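Local coordinates for protein Methylcobalamin\: coenzyme M methyltransferase (Methanosarcina mazei, PDB 4AY7) that transfers the methyl group of a methylated corrinoid to coenzyme M, using zinc as cofactor, as a step of methanogenesis, at residues A[48-53]-A[59-64]; A[86-91]-A[161-166]; A[95-98]-A[103-106]. All coordinates share one frame; numbering follows the deposited sequence.

Contact 1. Residues A[48-53]-A[59-64]; sequences VGAPWP and PELMAK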
ATOM      1  N   VAL A  48      -4.105 -15.509 -17.048  1.00 29.27           N
ATOM      2  CA  VAL A  48      -2.898 -15.067 -17.749  1.00 29.77           C
ATOM      3  C   VAL A  48      -1.663 -15.837 -17.314  1.00 30.64           C
ATOM      4  O   VAL A  48      -0.524 -15.437 -17.687  1.00 31.82           O
ATOM      5  CB  VAL A  48      -2.566 -13.596 -17.444  1.00 29.39           C
ATOM      6  CG1 VAL A  48      -3.656 -12.674 -17.994  1.00 28.76           C
ATOM      7  CG2 VAL A  48      -2.367 -13.388 -15.931  1.00 28.20           C
ATOM      8  N   GLY A  49      -1.827 -16.951 -16.586  1.00 30.29           N
ATOM      9  CA  GLY A  49      -0.656 -17.810 -16.276  1.00 31.46           C
ATOM     10  C   GLY A  49       0.484 -17.102 -15.545  1.00 30.75           C
ATOM     11  O   GLY A  49       1.705 -17.318 -15.826  1.00 33.00           O
ATOM     12  N   ALA A  50       0.123 -16.316 -14.556  1.00 29.49           N
ATOM     13  CA  ALA A  50       1.141 -15.613 -13.720  1.00 29.61           C
ATOM     14  C   ALA A  50       0.827 -15.904 -12.263  1.00 29.26           C
ATOM     15  O   ALA A  50       0.435 -14.972 -11.518  1.00 29.84           O
ATOM     16  CB  ALA A  50       1.103 -14.120 -13.973  1.00 26.89           C
ATOM     17  N   PRO A  51       0.976 -17.176 -11.846  1.00 29.02           N
ATOM     18  CA  PRO A  51       0.702 -17.485 -10.437  1.00 28.71           C
ATOM     19  C   PRO A  51       1.771 -16.928  -9.469  1.00 28.21           C
ATOM     20  O   PRO A  51       2.919 -16.779  -9.841  1.00 28.27           O
ATOM     21  CB  PRO A  51       0.739 -18.991 -10.409  1.00 29.64           C
ATOM     22  CG  PRO A  51       1.775 -19.338 -11.430  1.00 29.83           C
ATOM     23  CD  PRO A  51       1.494 -18.360 -12.555  1.00 30.33           C
ATOM     24  N   TRP A  52       1.365 -16.723  -8.229  1.00 26.59           N
ATOM     25  CA  TRP A  52       2.310 -16.696  -7.115  1.00 25.51           C
ATOM     26  C   TRP A  52       2.758 -18.117  -6.922  1.00 26.14           C
ATOM     27  O   TRP A  52       1.983 -19.076  -7.133  1.00 26.84           O
ATOM     28  CB  TRP A  52       1.625 -16.270  -5.826  1.00 24.04           C
ATOM     29  CG  TRP A  52       1.033 -14.863  -5.780  1.00 23.05           C
ATOM     30  CD1 TRP A  52       1.141 -13.838  -6.738  1.00 22.36           C
ATOM     31  CD2 TRP A  52       0.252 -14.298  -4.691  1.00 22.52           C
ATOM     32  NE1 TRP A  52       0.504 -12.707  -6.305  1.00 22.51           N
ATOM     33  CE2 TRP A  52      -0.084 -12.922  -5.092  1.00 21.72           C
ATOM     34  CE3 TRP A  52      -0.237 -14.786  -3.484  1.00 22.41           C
ATOM     35  CZ2 TRP A  52      -0.850 -12.120  -4.330  1.00 21.58           C
ATOM     36  CZ3 TRP A  52      -1.040 -13.943  -2.714  1.00 22.75           C
ATOM     37  CH2 TRP A  52      -1.281 -12.613  -3.096  1.00 21.79           C
ATOM     38  N   PRO A  53       4.005 -18.307  -6.470  1.00 25.68           N
ATOM     39  CA  PRO A  53       5.017 -17.323  -6.131  1.00 24.89           C
ATOM     40  C   PRO A  53       5.834 -16.775  -7.278  1.00 25.11           C
ATOM     41  O   PRO A  53       6.531 -15.783  -7.085  1.00 25.19           O
ATOM     42  CB  PRO A  53       5.955 -18.097  -5.197  1.00 24.57           C
ATOM     43  CG  PRO A  53       5.792 -19.488  -5.577  1.00 25.94           C
ATOM     44  CD  PRO A  53       4.341 -19.638  -5.940  1.00 25.91           C
ATOM     45  N   PRO A  59      10.036 -10.581 -13.377  1.00 24.30           N
ATOM     46  CA  PRO A  59       9.418  -9.274 -13.667  1.00 24.73           C
ATOM     47  C   PRO A  59       8.331  -9.316 -14.708  1.00 24.41           C
ATOM     48  O   PRO A  59       7.382  -8.537 -14.630  1.00 22.18           O
ATOM     49  CB  PRO A  59      10.573  -8.409 -14.214  1.00 25.07           C
ATOM     50  CG  PRO A  59      11.577  -9.402 -14.699  1.00 26.11           C
ATOM     51  CD  PRO A  59      11.476 -10.572 -13.711  1.00 25.92           C
ATOM     52  N   GLU A  60       8.502 -10.193 -15.691  1.00 25.84           N
ATOM     53  CA  GLU A  60       7.502 -10.285 -16.757  1.00 27.07           C
ATOM     54  C   GLU A  60       6.190 -10.835 -16.240  1.00 26.32           C
ATOM     55  O   GLU A  60       5.143 -10.310 -16.566  1.00 25.86           O
ATOM     56  CB  GLU A  60       7.987 -11.096 -17.922  1.00 30.32           C
ATOM     57  CG  GLU A  60       9.185 -10.479 -18.610  1.00 32.98           C
ATOM     58  CD  GLU A  60       8.854  -9.429 -19.660  1.00 37.00           C
ATOM     59  OE1 GLU A  60       7.654  -8.998 -19.863  1.00 42.62           O
ATOM     60  OE2 GLU A  60       9.841  -8.968 -20.263  1.00 40.20           O
ATOM     61  N   LEU A  61       6.215 -11.864 -15.422  1.00 25.42           N
ATOM     62  CA  LEU A  61       4.965 -12.342 -14.802  1.00 25.74           C
ATOM     63  C   LEU A  61       4.354 -11.366 -13.786  1.00 24.35           C
ATOM     64  O   LEU A  61       3.114 -11.235 -13.710  1.00 23.44           O
ATOM     65  CB  LEU A  61       5.133 -13.750 -14.204  1.00 25.88           C
ATOM     66  CG  LEU A  61       5.558 -14.869 -15.135  1.00 28.00           C
ATOM     67  CD1 LEU A  61       5.897 -16.105 -14.281  1.00 27.94           C
ATOM     68  CD2 LEU A  61       4.497 -15.155 -16.235  1.00 27.55           C
ATOM     69  N   MET A  62       5.209 -10.670 -13.031  1.00 23.25           N
ATOM     70  CA  MET A  62       4.733  -9.618 -12.144  1.00 23.44           C
ATOM     71  C   MET A  62       3.958  -8.544 -12.979  1.00 23.37           C
ATOM     72  O   MET A  62       2.814  -8.136 -12.612  1.00 23.92           O
ATOM     73  CB  MET A  62       5.917  -8.992 -11.398  1.00 23.51           C
ATOM     74  CG  MET A  62       5.533  -7.941 -10.364  1.00 24.06           C
ATOM     75  SD  MET A  62       6.887  -7.292  -9.398  1.00 23.63           S
ATOM     76  CE  MET A  62       7.157  -8.650  -8.221  1.00 24.46           C
ATOM     77  N   ALA A  63       4.565  -8.087 -14.076  1.00 22.82           N
ATOM     78  CA  ALA A  63       3.942  -7.141 -14.965  1.00 23.77           C
ATOM     79  C   ALA A  63       2.587  -7.695 -15.484  1.00 25.56           C
ATOM     80  O   ALA A  63       1.545  -7.028 -15.418  1.00 25.51           O
ATOM     81  CB  ALA A  63       4.870  -6.818 -16.108  1.00 23.44           C
ATOM     82  N   LYS A  64       2.625  -8.945 -15.916  1.00 26.79           N
ATOM     83  CA  LYS A  64       1.515  -9.580 -16.607  1.00 28.42           C
ATOM     84  C   LYS A  64       0.324  -9.696 -15.672  1.00 28.51           C
ATOM     85  O   LYS A  64      -0.789  -9.284 -16.066  1.00 32.79           O
ATOM     86  CB  LYS A  64       1.998 -10.908 -17.247  1.00 30.31           C
ATOM     87  CG  LYS A  64       1.084 -11.494 -18.289  1.00 31.83           C
ATOM     88  CD  LYS A  64       1.551 -12.884 -18.685  1.00 32.74           C
ATOM     89  CE  LYS A  64       0.664 -13.477 -19.803  1.00 32.79           C
ATOM     90  NZ  LYS A  64       0.994 -14.938 -20.075  1.00 31.18           N
TER
HETATM   91  O   HOH W   1       2.463 -17.183 -18.416  1.00 35.51           O
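Lys-64 NZ donates a hydrogen bond to Val-48 O at 2.9 Å, where the loop after helix 42-48 folds against helix 59-71 of the URO-D-type TIM barrel. The lysine is stretched out from CG to the ammonium, with CG anti to the backbone N (chi1 -164°), and runs alongside Val-48 on its way to the carbonyl. The ammonium comes in tilted 33° from the carbonyl plane, while Lys-64 CE lies 4.0 Å from Val-48 CB. Coming where helix 42-48 gives way to loop, the positive charge would probably be welcome to the carbonyl oxygens there. A water widens the grip: it donates to Gly-49 O at 2.7 Å and accepts from Lys-64 NZ at 3.2 Å. Further along, Ala-50 sets its methyl against the helix backbone, Ala-50 CB lying 3.5 Å from Leu-61 O and 4.1 Å from Leu-61 CB.

Backbone shape positions these pieces: Gly-49 leaves helical geometry with a positive phi of 57°, turning the chain past the helix end, and, beyond the two segments, Asn-58 OD1 accepts from Leu-61 N at the start of helix 59-71. Ala-50 also rests on Leu-65 and Val-48 on Ala-68, both of the same helix. The Leu-61 branch closes the contact near the water: Leu-61 CD2 lies 3.6 Å from Gly-49 O.

Contact 2. Residues A[86-91]-A[161-166]; sequences VLVEAM and ASDLVS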
ATOM      1  N   VAL A  86       9.589  -7.086  -0.169  1.00 17.43           N
ATOM      2  CA  VAL A  86      10.710  -6.833  -1.049  1.00 17.41           C
ATOM      3  C   VAL A  86      11.880  -6.080  -0.378  1.00 17.57           C
ATOM      4  O   VAL A  86      13.065  -6.415  -0.566  1.00 17.51           O
ATOM      5  CB  VAL A  86      10.247  -6.150  -2.363  1.00 16.99           C
ATOM      6  CG1 VAL A  86      11.410  -5.695  -3.264  1.00 16.64           C
ATOM      7  CG2 VAL A  86       9.356  -7.086  -3.171  1.00 16.39           C
ATOM      8  N   LEU A  87      11.540  -4.994   0.302  1.00 17.48           N
ATOM      9  CA  LEU A  87      12.549  -4.134   0.860  1.00 17.92           C
ATOM     10  C   LEU A  87      13.178  -4.856   2.064  1.00 17.70           C
ATOM     11  O   LEU A  87      14.381  -4.843   2.255  1.00 18.48           O
ATOM     12  CB  LEU A  87      11.931  -2.744   1.248  1.00 17.46           C
ATOM     13  CG  LEU A  87      12.921  -1.758   1.962  1.00 17.62           C
ATOM     14  CD1 LEU A  87      14.177  -1.584   1.077  1.00 18.00           C
ATOM     15  CD2 LEU A  87      12.209  -0.431   2.290  1.00 17.67           C
ATOM     16  N   VAL A  88      12.369  -5.464   2.918  1.00 17.65           N
ATOM     17  CA  VAL A  88      12.947  -6.074   4.135  1.00 17.85           C
ATOM     18  C   VAL A  88      13.900  -7.231   3.773  1.00 18.02           C
ATOM     19  O   VAL A  88      14.963  -7.412   4.416  1.00 18.23           O
ATOM     20  CB  VAL A  88      11.849  -6.490   5.139  1.00 18.18           C
ATOM     21  CG1 VAL A  88      11.173  -5.220   5.699  1.00 17.96           C
ATOM     22  CG2 VAL A  88      10.779  -7.343   4.518  1.00 18.26           C
ATOM     23  N   GLU A  89      13.579  -7.957   2.719  1.00 18.09           N
ATOM     24  CA  GLU A  89      14.450  -8.953   2.203  1.00 18.77           C
ATOM     25  C   GLU A  89      15.732  -8.364   1.645  1.00 18.65           C
ATOM     26  O   GLU A  89      16.791  -8.960   1.856  1.00 19.15           O
ATOM     27  CB  GLU A  89      13.781  -9.711   1.084  1.00 19.50           C
ATOM     28  CG  GLU A  89      14.668 -10.768   0.475  1.00 21.13           C
ATOM     29  CD  GLU A  89      13.931 -11.647  -0.539  1.00 22.52           C
ATOM     30  OE1 GLU A  89      13.172 -11.085  -1.309  1.00 23.16           O
ATOM     31  OE2 GLU A  89      14.083 -12.891  -0.645  1.00 24.26           O
ATOM     32  N   ALA A  90      15.652  -7.307   0.884  1.00 18.68           N
ATOM     33  CA  ALA A  90      16.861  -6.590   0.414  1.00 19.51           C
ATOM     34  C   ALA A  90      17.707  -6.072   1.574  1.00 20.41           C
ATOM     35  O   ALA A  90      18.937  -6.177   1.515  1.00 22.07           O
ATOM     36  CB  ALA A  90      16.468  -5.503  -0.552  1.00 19.56           C
ATOM     37  N   MET A  91      17.058  -5.749   2.676  1.00 20.37           N
ATOM     38  CA  MET A  91      17.729  -5.375   3.932  1.00 22.30           C
ATOM     39  C   MET A  91      18.289  -6.543   4.770  1.00 22.94           C
ATOM     40  O   MET A  91      18.872  -6.289   5.842  1.00 26.02           O
ATOM     41  CB  MET A  91      16.830  -4.475   4.779  1.00 22.93           C
ATOM     42  CG  MET A  91      16.616  -3.035   4.224  1.00 22.75           C
ATOM     43  SD  MET A  91      18.158  -2.097   4.342  1.00 25.55           S
ATOM     44  CE  MET A  91      18.072  -1.833   6.137  1.00 23.95           C
ATOM     45  N   ALA A 161      11.262  -1.563  10.132  1.00 19.00           N
ATOM     46  CA  ALA A 161      12.085  -1.583  11.325  1.00 19.55           C
ATOM     47  C   ALA A 161      11.786  -2.841  12.136  1.00 19.94           C
ATOM     48  O   ALA A 161      12.686  -3.510  12.631  1.00 19.73           O
ATOM     49  CB  ALA A 161      11.816  -0.367  12.188  1.00 19.81           C
ATOM     50  N   SER A 162      10.505  -3.135  12.273  1.00 19.93           N
ATOM     51  CA  SER A 162      10.024  -4.291  13.014  0.70 20.47           C
ATOM     52  C   SER A 162      10.531  -5.597  12.424  1.00 20.45           C
ATOM     53  O   SER A 162      10.926  -6.536  13.172  1.00 21.16           O
ATOM     54  CB  SER A 162       8.503  -4.295  12.998  0.70 20.92           C
ATOM     55  OG  SER A 162       8.033  -5.332  13.817  0.70 22.62           O
ATOM     56  N   ASP A 163      10.561  -5.660  11.095  1.00 20.13           N
ATOM     57  CA  ASP A 163      11.152  -6.859  10.417  1.00 20.99           C
ATOM     58  C   ASP A 163      12.685  -6.952  10.523  1.00 20.70           C
ATOM     59  O   ASP A 163      13.218  -8.116  10.553  1.00 20.35           O
ATOM     60  CB  ASP A 163      10.715  -6.964   8.958  1.00 21.35           C
ATOM     61  CG  ASP A 163       9.220  -7.310   8.805  1.00 23.51           C
ATOM     62  OD1 ASP A 163       8.601  -7.991   9.674  1.00 26.38           O
ATOM     63  OD2 ASP A 163       8.699  -7.005   7.735  1.00 24.99           O
ATOM     64  N   LEU A 164      13.391  -5.816  10.733  1.00 20.20           N
ATOM     65  CA  LEU A 164      14.840  -5.892  10.871  1.00 20.47           C
ATOM     66  C   LEU A 164      15.154  -6.593  12.178  1.00 20.64           C
ATOM     67  O   LEU A 164      16.148  -7.318  12.281  1.00 21.74           O
ATOM     68  CB  LEU A 164      15.471  -4.513  10.909  1.00 21.47           C
ATOM     69  CG  LEU A 164      15.456  -3.796   9.588  1.00 22.60           C
ATOM     70  CD1 LEU A 164      16.043  -2.392   9.736  1.00 23.37           C
ATOM     71  CD2 LEU A 164      16.110  -4.575   8.479  1.00 23.49           C
ATOM     72  N   VAL A 165      14.338  -6.340  13.211  1.00 20.29           N
ATOM     73  CA  VAL A 165      14.669  -6.743  14.573  1.00 20.76           C
ATOM     74  C   VAL A 165      13.739  -7.796  15.190  1.00 21.68           C
ATOM     75  O   VAL A 165      14.005  -8.302  16.286  1.00 21.90           O
ATOM     76  CB  VAL A 165      14.792  -5.495  15.508  1.00 20.90           C
ATOM     77  CG1 VAL A 165      15.717  -4.457  14.849  1.00 20.35           C
ATOM     78  CG2 VAL A 165      13.456  -4.867  15.788  1.00 20.82           C
ATOM     79  N   SER A 166      12.683  -8.160  14.482  1.00 22.25           N
ATOM     80  CA  SER A 166      11.592  -9.035  15.001  1.00 23.03           C
ATOM     81  C   SER A 166      10.532  -8.121  15.713  1.00 24.43           C
ATOM     82  O   SER A 166      10.843  -7.130  16.383  1.00 23.58           O
ATOM     83  CB  SER A 166      12.126 -10.164  15.923  1.00 24.21           C
ATOM     84  OG  SER A 166      12.347  -9.736  17.292  1.00 24.80           O
TER
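Val-88 N donates to Glu-155 OE2, a carboxylate oxygen that also takes a weak bond from Leu-87 N, so the first turn of helix 86-90 is held by the end of strand 150-155 while the Val-88 side chain faces Asp-163 of helix 157-165. That side chain meets the aspartate with both methyls. Val-88 CG1 lies 3.7 Å from Asp-163 CB and the same distance from Asp-163 OD2, and Val-88 CG2 approaches Asp-163 OD2 to 3.8 Å. With CG anti to its carbonyl carbon (chi1 -69°), Asp-163 brings OD2 onto the valine. One turn on, Met-91 meets Leu-164 at an oblique angle: Met-91 CB is 3.8 Å from Leu-164 CD2, and the methionine, bent at chi2 and chi3, curls back to bring Met-91 CE within 4.1 Å of the same methyl. Outside the pair, Asp-163 O accepts from His-109 ND1, and Met-91 reaches Ala-191 of helix 178-202. In the TIM-barrel fold the contact thus joins the short helix 86-90, which follows strand 78-80, to helix 157-165, which follows strand 150-155, largely through carbon atoms. Since the valine methyls have no polar hydrogen to offer OD2, the join is van der Waals in kind, and the apolar neighbour would probably make the charge on Asp-163 somewhat less comfortable.

Contact 3. Residues A[95-98]-A[103-106]; sequences INMG and QPSV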
ATOM      1  N   ILE A  95      12.746 -14.686   3.785  1.00 19.11           N
ATOM      2  CA  ILE A  95      11.316 -14.684   3.441  1.00 18.91           C
ATOM      3  C   ILE A  95      10.792 -16.094   3.066  1.00 19.47           C
ATOM      4  O   ILE A  95      11.429 -16.858   2.328  1.00 19.60           O
ATOM      5  CB  ILE A  95      11.122 -13.780   2.206  1.00 18.75           C
ATOM      6  CG1 ILE A  95      11.694 -12.359   2.430  1.00 18.67           C
ATOM      7  CG2 ILE A  95       9.642 -13.725   1.775  1.00 18.44           C
ATOM      8  CD1 ILE A  95      11.161 -11.605   3.619  1.00 18.78           C
ATOM      9  N   ASN A  96       9.635 -16.484   3.610  1.00 19.81           N
ATOM     10  CA  ASN A  96       8.928 -17.695   3.147  1.00 20.20           C
ATOM     11  C   ASN A  96       8.084 -17.218   1.964  1.00 20.08           C
ATOM     12  O   ASN A  96       7.238 -16.416   2.146  1.00 19.05           O
ATOM     13  CB  ASN A  96       8.093 -18.303   4.284  1.00 20.88           C
ATOM     14  CG  ASN A  96       7.295 -19.554   3.824  1.00 21.85           C
ATOM     15  OD1 ASN A  96       6.727 -19.558   2.714  1.00 22.81           O
ATOM     16  ND2 ASN A  96       7.283 -20.597   4.615  1.00 21.52           N
ATOM     17  N   MET A  97       8.377 -17.650   0.730  1.00 20.75           N
ATOM     18  CA  MET A  97       7.736 -17.033  -0.437  1.00 21.04           C
ATOM     19  C   MET A  97       6.246 -17.440  -0.624  1.00 21.21           C
ATOM     20  O   MET A  97       5.534 -16.915  -1.501  1.00 21.06           O
ATOM     21  CB  MET A  97       8.513 -17.388  -1.686  1.00 21.99           C
ATOM     22  CG  MET A  97       9.866 -16.667  -1.827  1.00 23.00           C
ATOM     23  SD  MET A  97       9.752 -14.857  -1.681  1.00 25.25           S
ATOM     24  CE  MET A  97       8.853 -14.492  -3.180  1.00 25.17           C
ATOM     25  N   GLY A  98       5.772 -18.405   0.138  1.00 21.93           N
ATOM     26  CA  GLY A  98       4.323 -18.678   0.161  1.00 22.43           C
ATOM     27  C   GLY A  98       3.880 -19.452  -1.058  1.00 23.42           C
ATOM     28  O   GLY A  98       4.640 -20.180  -1.664  1.00 23.92           O
ATOM     29  N   GLN A 103       0.514 -15.096   0.846  1.00 24.20           N
ATOM     30  CA  GLN A 103       1.513 -14.073   0.464  1.00 24.37           C
ATOM     31  C   GLN A 103       2.865 -14.421   1.106  1.00 21.52           C
ATOM     32  O   GLN A 103       2.880 -15.057   2.116  1.00 21.49           O
ATOM     33  CB  GLN A 103       1.112 -12.653   0.961  1.00 25.89           C
ATOM     34  CG  GLN A 103       0.072 -12.080   0.107  1.00 30.51           C
ATOM     35  CD  GLN A 103      -0.352 -10.695   0.549  1.00 35.30           C
ATOM     36  OE1 GLN A 103      -0.920 -10.525   1.648  1.00 38.73           O
ATOM     37  NE2 GLN A 103      -0.089  -9.700  -0.309  1.00 38.36           N
ATOM     38  N   PRO A 104       3.950 -13.925   0.571  1.00 20.43           N
ATOM     39  CA  PRO A 104       5.227 -14.033   1.279  1.00 20.30           C
ATOM     40  C   PRO A 104       5.196 -13.447   2.673  1.00 19.63           C
ATOM     41  O   PRO A 104       4.531 -12.465   2.893  1.00 18.54           O
ATOM     42  CB  PRO A 104       6.184 -13.217   0.368  1.00 20.56           C
ATOM     43  CG  PRO A 104       5.596 -13.423  -1.023  1.00 20.66           C
ATOM     44  CD  PRO A 104       4.131 -13.358  -0.774  1.00 20.89           C
ATOM     45  N   SER A 105       5.981 -13.984   3.578  1.00 19.54           N
ATOM     46  CA  SER A 105       6.048 -13.514   4.939  1.00 19.79           C
ATOM     47  C   SER A 105       7.498 -13.601   5.440  1.00 19.71           C
ATOM     48  O   SER A 105       8.248 -14.499   5.011  1.00 18.86           O
ATOM     49  CB  SER A 105       5.172 -14.371   5.840  1.00 20.49           C
ATOM     50  OG  SER A 105       5.528 -15.697   5.687  1.00 22.37           O
ATOM     51  N   VAL A 106       7.849 -12.685   6.344  1.00 19.22           N
ATOM     52  CA  VAL A 106       9.203 -12.747   6.989  1.00 19.86           C
ATOM     53  C   VAL A 106       9.310 -13.830   8.015  1.00 20.47           C
ATOM     54  O   VAL A 106       8.560 -13.826   9.003  1.00 21.14           O
ATOM     55  CB  VAL A 106       9.588 -11.418   7.634  1.00 20.05           C
ATOM     56  CG1 VAL A 106      11.010 -11.552   8.204  1.00 20.71           C
ATOM     57  CG2 VAL A 106       9.489 -10.298   6.619  1.00 19.81           C
TER
HETATM   58  O   HOH W   2       4.521 -16.997   3.395  1.00 28.67           O
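Ile-95 lies opposite Val-106 as a non-hydrogen-bonded pair of the antiparallel hairpin formed by strands 94-96 and 105-108. Ile-95 CB starts the side chain beside the Ser-105 carbonyl. From there Ile-95 CG2, anti to the backbone N, passes 3.6 Å from Ser-105 O and rests 3.8 Å from Pro-104 CB. The other branch goes through CG1, anti to the carbonyl carbon (chi1 -55°), and ends in Ile-95 CD1, which meets Val-106 CG2 at 3.7 Å. Cut back to an alanine, the position loses both arms, which is likely to leave Pro-104 CB and Val-106 CG2 without their partner and a gap against them.

Next to it, Asn-96 and Ser-105 form the hydrogen-bonded pair. Asn-96 N donates to Ser-105 O at 2.8 Å, almost straight on to the carbonyl (169° at the oxygen), and Ser-105 N returns a bond to Asn-96 O at 3.1 Å, in the carbonyl plane. Asn-96 O carries more than this: Pro-104 CA makes a CA-H...O contact with it at 3.2 Å, and a water lies within hydrogen-bonding distance of it, of Gln-103 O and of Ser-105 OG. Where the strand ends, Asn-96 OD1 accepts from Gly-98 N at 3.0 Å, an Asx turn that bends the chain into the connecting loop. Beyond Asn-96, Met-97 lays CE against the Pro-104 ring. Just before the returning strand, Gln-103 starts its side chain away from segment 95-98, and its NE2 donates to Tyr-82 O. The result is a short beta hairpin that delivers Gln-103 to the coenzyme M site of the TIM barrel.

How the contacts relate
Contact 3 is the hub, touching both of the others. Towards contact 1, Trp-52 CH2 packs on Gln-103 CG at 3.5 Å and Pro-53 CB meets Met-97 O at 3.9 Å, so the loop after helix 42-48 lies against the hairpin beside the coenzyme M site. Towards contact 2, Val-106 CG2 sits 3.6 Å from Asp-163 OD2 and 3.8 Å from Val-88 CG2, and Glu-89 CB lies 3.6 Å from Ile-95 CG1. Contacts 1 and 2 do not touch, their centres being about 24 Å apart. In contact 3, the Gln-103 side chain is about 4 Å from that of Gln-38, also a coenzyme M residue, and about 9 Å from the zinc ion.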